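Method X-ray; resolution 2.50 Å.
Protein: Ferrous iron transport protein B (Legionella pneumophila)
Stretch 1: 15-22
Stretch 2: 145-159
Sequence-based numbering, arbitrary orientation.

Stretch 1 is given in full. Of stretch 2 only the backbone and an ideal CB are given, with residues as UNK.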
ATOM      1  N   THR A  15     -10.396   9.932   3.125  1.00 12.76           N
ATOM      2  CA  THR A  15     -10.586  11.353   3.005  1.00 13.29           C
ATOM      3  C   THR A  15     -10.792  11.977   4.358  1.00 12.84           C
ATOM      4  O   THR A  15     -10.266  13.033   4.647  1.00 12.99           O
ATOM      5  CB  THR A  15     -11.801  11.639   2.126  1.00 13.69           C
ATOM      6  OG1 THR A  15     -11.468  11.316   0.778  1.00 16.92           O
ATOM      7  CG2 THR A  15     -12.223  13.102   2.189  1.00 14.97           C
ATOM      8  N   THR A  16     -11.571  11.320   5.197  1.00 12.60           N
ATOM      9  CA  THR A  16     -11.735  11.773   6.561  1.00 12.34           C
ATOM     10  C   THR A  16     -10.394  11.853   7.277  1.00 11.89           C
ATOM     11  O   THR A  16     -10.156  12.804   8.001  1.00 11.75           O
ATOM     12  CB  THR A  16     -12.718  10.855   7.288  1.00 12.75           C
ATOM     13  OG1 THR A  16     -13.941  10.882   6.555  1.00 13.29           O
ATOM     14  CG2 THR A  16     -12.987  11.285   8.739  1.00 11.54           C
ATOM     15  N   LEU A  17      -9.497  10.887   7.075  1.00 11.54           N
ATOM     16  CA  LEU A  17      -8.172  10.969   7.746  1.00 10.90           C
ATOM     17  C   LEU A  17      -7.387  12.127   7.200  1.00 10.27           C
ATOM     18  O   LEU A  17      -6.744  12.880   7.931  1.00 10.26           O
ATOM     19  CB  LEU A  17      -7.379   9.686   7.602  1.00 10.32           C
ATOM     20  CG  LEU A  17      -6.003   9.806   8.272  1.00 11.00           C
ATOM     21  CD1 LEU A  17      -6.063  10.241   9.741  1.00  7.55           C
ATOM     22  CD2 LEU A  17      -5.323   8.475   8.117  1.00  9.59           C
ATOM     23  N   PHE A  18      -7.482  12.282   5.886  1.00 10.32           N
ATOM     24  CA  PHE A  18      -6.896  13.397   5.217  1.00  9.60           C
ATOM     25  C   PHE A  18      -7.341  14.674   5.843  1.00  8.84           C
ATOM     26  O   PHE A  18      -6.524  15.559   6.026  1.00  9.50           O
ATOM     27  CB  PHE A  18      -7.283  13.427   3.766  1.00 10.10           C
ATOM     28  CG  PHE A  18      -6.621  14.539   3.014  1.00 10.42           C
ATOM     29  CD1 PHE A  18      -5.257  14.452   2.698  1.00  9.06           C
ATOM     30  CD2 PHE A  18      -7.329  15.677   2.674  1.00 10.66           C
ATOM     31  CE1 PHE A  18      -4.609  15.475   1.997  1.00 11.19           C
ATOM     32  CE2 PHE A  18      -6.699  16.749   1.975  1.00 13.13           C
ATOM     33  CZ  PHE A  18      -5.339  16.647   1.614  1.00 12.23           C
ATOM     34  N   ASN A  19      -8.631  14.796   6.127  1.00  8.23           N
ATOM     35  CA  ASN A  19      -9.157  16.044   6.690  1.00  8.52           C
ATOM     36  C   ASN A  19      -8.681  16.237   8.144  1.00  8.44           C
ATOM     37  O   ASN A  19      -8.384  17.352   8.595  1.00  6.89           O
ATOM     38  CB  ASN A  19     -10.673  16.069   6.661  1.00  8.51           C
ATOM     39  CG  ASN A  19     -11.247  16.143   5.270  1.00  9.40           C
ATOM     40  OD1 ASN A  19     -10.631  16.626   4.336  1.00  8.91           O
ATOM     41  ND2 ASN A  19     -12.465  15.650   5.134  1.00 12.43           N
ATOM     42  N   ALA A  20      -8.626  15.127   8.859  1.00  8.45           N
ATOM     43  CA  ALA A  20      -8.258  15.132  10.222  1.00  9.12           C
ATOM     44  C   ALA A  20      -6.800  15.632  10.338  1.00 10.77           C
ATOM     45  O   ALA A  20      -6.477  16.456  11.204  1.00 11.35           O
ATOM     46  CB  ALA A  20      -8.412  13.745  10.769  1.00  9.22           C
ATOM     47  N   LEU A  21      -5.930  15.169   9.444  1.00 11.92           N
ATOM     48  CA  LEU A  21      -4.513  15.542   9.493  1.00 12.30           C
ATOM     49  C   LEU A  21      -4.278  16.976   9.023  1.00 12.59           C
ATOM     50  O   LEU A  21      -3.551  17.709   9.640  1.00 13.45           O
ATOM     51  CB  LEU A  21      -3.720  14.595   8.615  1.00 12.58           C
ATOM     52  CG  LEU A  21      -3.559  13.138   9.074  1.00 12.98           C
ATOM     53  CD1 LEU A  21      -2.942  12.395   7.948  1.00 12.23           C
ATOM     54  CD2 LEU A  21      -2.673  12.998  10.235  1.00 11.57           C
ATOM     55  N   THR A  22      -4.938  17.393   7.954  1.00 12.99           N
ATOM     56  CA  THR A  22      -4.583  18.641   7.275  1.00 13.18           C
ATOM     57  C   THR A  22      -5.477  19.839   7.613  1.00 12.82           C
ATOM     58  O   THR A  22      -5.084  20.956   7.412  1.00 13.50           O
ATOM     59  CB  THR A  22      -4.616  18.401   5.785  1.00 13.19           C
ATOM     60  OG1 THR A  22      -5.974  18.248   5.363  1.00 12.86           O
ATOM     61  CG2 THR A  22      -3.882  17.114   5.484  1.00 13.76           C
ATOM     62  N   UNK A 145      -4.134   2.167  15.593  1.00 10.26           N
ATOM     63  CA  UNK A 145      -5.583   2.179  15.638  1.00 10.37           C
ATOM     64  C   UNK A 145      -6.126   3.589  15.787  1.00 10.63           C
ATOM     65  O   UNK A 145      -5.642   4.329  16.650  1.00 10.40           O
ATOM     66  CB  UNK A 145      -6.083   1.300  16.786  1.00 10.37           C
ATOM     67  N   UNK A 146      -7.108   3.945  14.953  1.00 10.75           N
ATOM     68  CA  UNK A 146      -7.743   5.281  14.959  1.00 11.09           C
ATOM     69  C   UNK A 146      -9.265   5.289  14.698  1.00 11.24           C
ATOM     70  O   UNK A 146      -9.879   4.272  14.370  1.00 10.46           O
ATOM     71  CB  UNK A 146      -7.065   6.154  13.901  1.00 11.09           C
ATOM     72  N   UNK A 147      -9.862   6.466  14.865  1.00 11.45           N
ATOM     73  CA  UNK A 147     -11.226   6.754  14.405  1.00 11.19           C
ATOM     74  C   UNK A 147     -11.195   8.170  13.849  1.00 11.60           C
ATOM     75  O   UNK A 147     -11.319   9.161  14.579  1.00 10.77           O
ATOM     76  CB  UNK A 147     -12.258   6.609  15.525  1.00 11.19           C
ATOM     77  N   UNK A 148     -10.952   8.243  12.549  1.00 12.23           N
ATOM     78  CA  UNK A 148     -10.580   9.479  11.930  1.00 12.62           C
ATOM     79  C   UNK A 148     -11.741  10.417  12.086  1.00 13.04           C
ATOM     80  O   UNK A 148     -11.569  11.590  12.418  1.00 13.25           O
ATOM     81  CB  UNK A 148     -10.194   9.290  10.462  1.00 12.62           C
ATOM     82  N   UNK A 149     -12.937   9.887  11.841  1.00 13.29           N
ATOM     83  CA  UNK A 149     -14.190  10.669  11.970  1.00 13.27           C
ATOM     84  C   UNK A 149     -14.381  11.324  13.352  1.00 12.79           C
ATOM     85  O   UNK A 149     -15.157  12.251  13.498  1.00 12.74           O
ATOM     86  CB  UNK A 149     -15.386   9.759  11.686  1.00 13.27           C
ATOM     87  N   UNK A 150     -13.672  10.821  14.350  1.00 13.02           N
ATOM     88  CA  UNK A 150     -13.813  11.281  15.715  1.00 13.08           C
ATOM     89  C   UNK A 150     -12.485  11.778  16.282  1.00 13.48           C
ATOM     90  O   UNK A 150     -12.394  12.095  17.453  1.00 14.15           O
ATOM     91  CB  UNK A 150     -14.374  10.158  16.590  1.00 13.08           C
ATOM     92  N   UNK A 151     -11.459  11.867  15.434  1.00 14.18           N
ATOM     93  CA  UNK A 151     -10.114  12.317  15.829  1.00 14.24           C
ATOM     94  C   UNK A 151      -9.389  11.450  16.855  1.00 14.05           C
ATOM     95  O   UNK A 151      -8.386  11.864  17.422  1.00 14.02           O
ATOM     96  CB  UNK A 151     -10.215  13.736  16.391  1.00 14.24           C
ATOM     97  N   UNK A 152      -9.861  10.228  17.063  1.00 13.67           N
ATOM     98  CA  UNK A 152      -9.260   9.389  18.066  1.00 13.56           C
ATOM     99  C   UNK A 152      -8.107   8.697  17.374  1.00 13.36           C
ATOM    100  O   UNK A 152      -8.277   8.120  16.310  1.00 13.76           O
ATOM    101  CB  UNK A 152     -10.257   8.398  18.671  1.00 13.56           C
ATOM    102  N   UNK A 153      -6.917   8.791  17.949  1.00 12.75           N
ATOM    103  CA  UNK A 153      -5.753   8.110  17.393  1.00 12.44           C
ATOM    104  C   UNK A 153      -4.830   8.976  16.544  1.00 12.61           C
ATOM    105  O   UNK A 153      -3.636   8.644  16.376  1.00 13.18           O
ATOM    106  CB  UNK A 153      -6.229   6.928  16.546  1.00 12.44           C
ATOM    107  N   UNK A 154      -5.363  10.077  16.019  1.00 11.59           N
ATOM    108  CA  UNK A 154      -4.599  11.004  15.199  1.00 10.95           C
ATOM    109  C   UNK A 154      -3.280  11.422  15.834  1.00 10.50           C
ATOM    110  O   UNK A 154      -2.272  11.509  15.169  1.00 10.40           O
ATOM    111  CB  UNK A 154      -5.441  12.248  14.909  1.00 10.95           C
ATOM    112  N   UNK A 155      -3.274  11.692  17.133  1.00 10.62           N
ATOM    113  CA  UNK A 155      -2.005  12.229  17.637  1.00 10.23           C
ATOM    114  C   UNK A 155      -0.897  11.200  17.662  1.00 10.26           C
ATOM    115  O   UNK A 155       0.252  11.538  17.429  1.00 11.18           O
ATOM    116  CB  UNK A 155      -2.197  12.795  19.046  1.00 10.23           C
ATOM    117  N   UNK A 156      -1.259   9.954  17.926  1.00 10.16           N
ATOM    118  CA  UNK A 156      -0.328   8.837  17.945  1.00  9.97           C
ATOM    119  C   UNK A 156       0.159   8.471  16.540  1.00  9.64           C
ATOM    120  O   UNK A 156       1.307   8.079  16.348  1.00  8.91           O
ATOM    121  CB  UNK A 156      -0.987   7.623  18.603  1.00  9.97           C
ATOM    122  N   UNK A 157      -0.747   8.565  15.565  1.00 10.04           N
ATOM    123  CA  UNK A 157      -0.420   8.364  14.136  1.00  9.35           C
ATOM    124  C   UNK A 157       0.519   9.470  13.668  1.00  9.57           C
ATOM    125  O   UNK A 157       1.421   9.223  12.891  1.00  9.10           O
ATOM    126  CB  UNK A 157      -1.686   8.345  13.278  1.00  9.35           C
ATOM    127  N   UNK A 158       0.292  10.681  14.169  1.00  9.99           N
ATOM    128  CA  UNK A 158       1.182  11.801  13.915  1.00 10.68           C
ATOM    129  C   UNK A 158       2.516  11.449  14.502  1.00 10.37           C
ATOM    130  O   UNK A 158       3.501  11.518  13.839  1.00 10.51           O
ATOM    131  CB  UNK A 158       0.644  13.109  14.498  1.00 10.68           C
ATOM    132  N   UNK A 159       2.541  11.061  15.761  1.00 11.17           N
ATOM    133  CA  UNK A 159       3.800  10.744  16.425  1.00 11.63           C
ATOM    134  C   UNK A 159       4.567   9.669  15.640  1.00 11.83           C
ATOM    135  O   UNK A 159       5.720   9.859  15.271  1.00 12.03           O
ATOM    136  CB  UNK A 159       3.542  10.277  17.859  1.00 11.63           C
TER

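Position 145 lies far from the helix 15-22. Its backbone angles suit most residues, proline included. The deposited residue is P145, which makes no contact with stretch 1.

At 146 CA-to-CB points toward stretch 1, but nothing lies within 5.5 Å of the ideal CB. A long apolar side chain could cross the gap to L17. I146 does so: its CD1 is 4.0 Å from L17 CD1.

Position 147 points away, so stretch 1 sets no demand and many side chains would do. It is Q147. Its backbone N donates to the carbonyl O of 152.

Position 148 is the tightest. Its ideal CB sits 3.8 Å from L17 CA and 3.8 Å from T16 CG2, with A20 CB at 4.8 Å. A small residue suits best: alanine, glycine or perhaps serine. A148 packs its CB 4.1 Å from L17 CB.

At 149 CA-to-CB runs sideways, with T16 CG2 4.1 Å from the ideal CB. Many side chains fit if they turn outward. H149 does this with chi1 p; its ring leads away and NE2 is hydrogen-bonded elsewhere in the structure. The T16 methyl CG2 lies 3.4 Å from H149 N.

Position 150 points away and would take many residues, polar ones included. It is K150.

Position 151 has phi 63° and psi 16°, a left-handed conformation that favours glycine, asparagine or aspartate. N151 fits. Its end comes nearer the helix, with OD1 4.2 Å from A20 CB.

Position 152 is out of reach and little constrained. It is I152.

Position 153 has phi 99° and psi -22°. A CB would jam against the carbonyl O of 152, so glycine is called for. G153 is the N-cap residue.

Position 154 points toward A20 and L21, with 5.3 Å from the ideal CB to A20 CB. A medium or large apolar residue would fill this space. I154 places CG1 3.9 Å from A20 CB and CD1 3.4 Å from L17 CD1.

Position 155 points away in the first turn of the helix, where proline is well tolerated. It is P155. Position 156 is out of reach, so any good helix former would serve; it is A156.

Position 157 points toward stretch 1 across a gap, suiting leucine or methionine. L157 brings CD2 3.9 Å from L17 CD1 and 4.3 Å from L21 CD2.

At 158 the ideal CB is 5.4 Å from L21 CD2. A long chain, apolar near its base, would suit. Q158 lays CG 4.2 Å from L21 CD2.

Position 159 is out of reach; many helix-compatible side chains would do. It is Q159.

Stretch 2 (145-159) PIQAHKNIGIPALQQ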
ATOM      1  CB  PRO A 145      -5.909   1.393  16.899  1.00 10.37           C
ATOM      2  CG  PRO A 145      -4.660   0.699  17.294  1.00 10.27           C
ATOM      3  CD  PRO A 145      -3.531   1.403  16.695  1.00 10.46           C
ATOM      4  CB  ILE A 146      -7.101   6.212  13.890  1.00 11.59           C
ATOM      5  CG1 ILE A 146      -7.376   5.697  12.457  1.00 12.37           C
ATOM      6  CG2 ILE A 146      -5.593   6.358  14.127  1.00 11.15           C
ATOM      7  CD1 ILE A 146      -7.156   6.720  11.357  1.00 12.83           C
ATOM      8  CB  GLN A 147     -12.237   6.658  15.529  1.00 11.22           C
ATOM      9  CG  GLN A 147     -12.246   5.350  16.281  1.00 12.30           C
ATOM     10  CD  GLN A 147     -13.166   5.387  17.477  1.00 10.68           C
ATOM     11  OE1 GLN A 147     -12.887   4.781  18.493  1.00 11.73           O
ATOM     12  NE2 GLN A 147     -14.239   6.129  17.368  1.00 10.49           N
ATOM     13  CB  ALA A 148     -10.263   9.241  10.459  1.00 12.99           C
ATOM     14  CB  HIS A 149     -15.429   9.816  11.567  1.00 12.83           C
ATOM     15  CG  HIS A 149     -15.518   8.493  12.265  1.00 12.73           C
ATOM     16  ND1 HIS A 149     -14.498   7.569  12.249  1.00 12.57           N
ATOM     17  CD2 HIS A 149     -16.514   7.938  12.994  1.00 12.57           C
ATOM     18  CE1 HIS A 149     -14.861   6.506  12.943  1.00 11.78           C
ATOM     19  NE2 HIS A 149     -16.073   6.711  13.422  1.00  9.33           N
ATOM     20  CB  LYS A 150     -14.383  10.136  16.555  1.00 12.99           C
ATOM     21  CG  LYS A 150     -15.855   9.824  16.264  1.00 11.97           C
ATOM     22  CD  LYS A 150     -16.286   8.433  16.774  1.00 10.93           C
ATOM     23  CE  LYS A 150     -16.097   8.268  18.247  1.00  9.88           C
ATOM     24  NZ  LYS A 150     -16.706   7.020  18.762  1.00  8.37           N
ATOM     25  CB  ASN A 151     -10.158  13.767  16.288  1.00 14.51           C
ATOM     26  CG  ASN A 151      -9.716  14.714  15.204  1.00 16.54           C
ATOM     27  OD1 ASN A 151      -8.520  14.773  14.868  1.00 18.37           O
ATOM     28  ND2 ASN A 151     -10.673  15.459  14.630  1.00 16.22           N
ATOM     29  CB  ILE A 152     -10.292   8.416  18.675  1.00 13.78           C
ATOM     30  CG1 ILE A 152     -11.388   9.237  19.403  1.00 14.21           C
ATOM     31  CG2 ILE A 152      -9.604   7.401  19.639  1.00 13.29           C
ATOM     32  CD1 ILE A 152     -12.610   8.420  19.945  1.00 12.95           C
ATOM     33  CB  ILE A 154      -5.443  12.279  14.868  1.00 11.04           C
ATOM     34  CG1 ILE A 154      -6.370  12.068  13.651  1.00 10.66           C
ATOM     35  CG2 ILE A 154      -4.532  13.485  14.587  1.00 11.19           C
ATOM     36  CD1 ILE A 154      -6.479  10.627  13.087  1.00 10.43           C
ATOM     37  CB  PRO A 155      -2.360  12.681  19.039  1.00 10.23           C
ATOM     38  CG  PRO A 155      -3.849  12.956  18.973  1.00 10.54           C
ATOM     39  CD  PRO A 155      -4.376  11.862  18.099  1.00 10.79           C
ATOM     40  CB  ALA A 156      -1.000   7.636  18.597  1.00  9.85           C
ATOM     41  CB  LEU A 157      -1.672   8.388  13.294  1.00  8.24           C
ATOM     42  CG  LEU A 157      -1.437   8.277  11.809  1.00  7.01           C
ATOM     43  CD1 LEU A 157      -1.125   6.847  11.468  1.00  4.52           C
ATOM     44  CD2 LEU A 157      -2.653   8.778  11.020  1.00  2.94           C
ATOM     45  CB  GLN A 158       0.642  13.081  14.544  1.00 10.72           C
ATOM     46  CG  GLN A 158      -0.526  13.768  13.783  1.00 13.15           C
ATOM     47  CD  GLN A 158      -1.200  14.875  14.635  1.00 15.44           C
ATOM     48  OE1 GLN A 158      -0.923  14.999  15.822  1.00 18.02           O
ATOM     49  NE2 GLN A 158      -2.063  15.671  14.026  1.00 16.85           N
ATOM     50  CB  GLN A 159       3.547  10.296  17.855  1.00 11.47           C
ATOM     51  CG  GLN A 159       4.495  10.924  18.837  1.00 14.21           C
ATOM     52  CD  GLN A 159       4.390  12.432  18.831  1.00 15.90           C
ATOM     53  OE1 GLN A 159       3.287  12.980  18.720  1.00 17.37           O
ATOM     54  NE2 GLN A 159       5.536  13.114  18.908  1.00 13.84           N
TER
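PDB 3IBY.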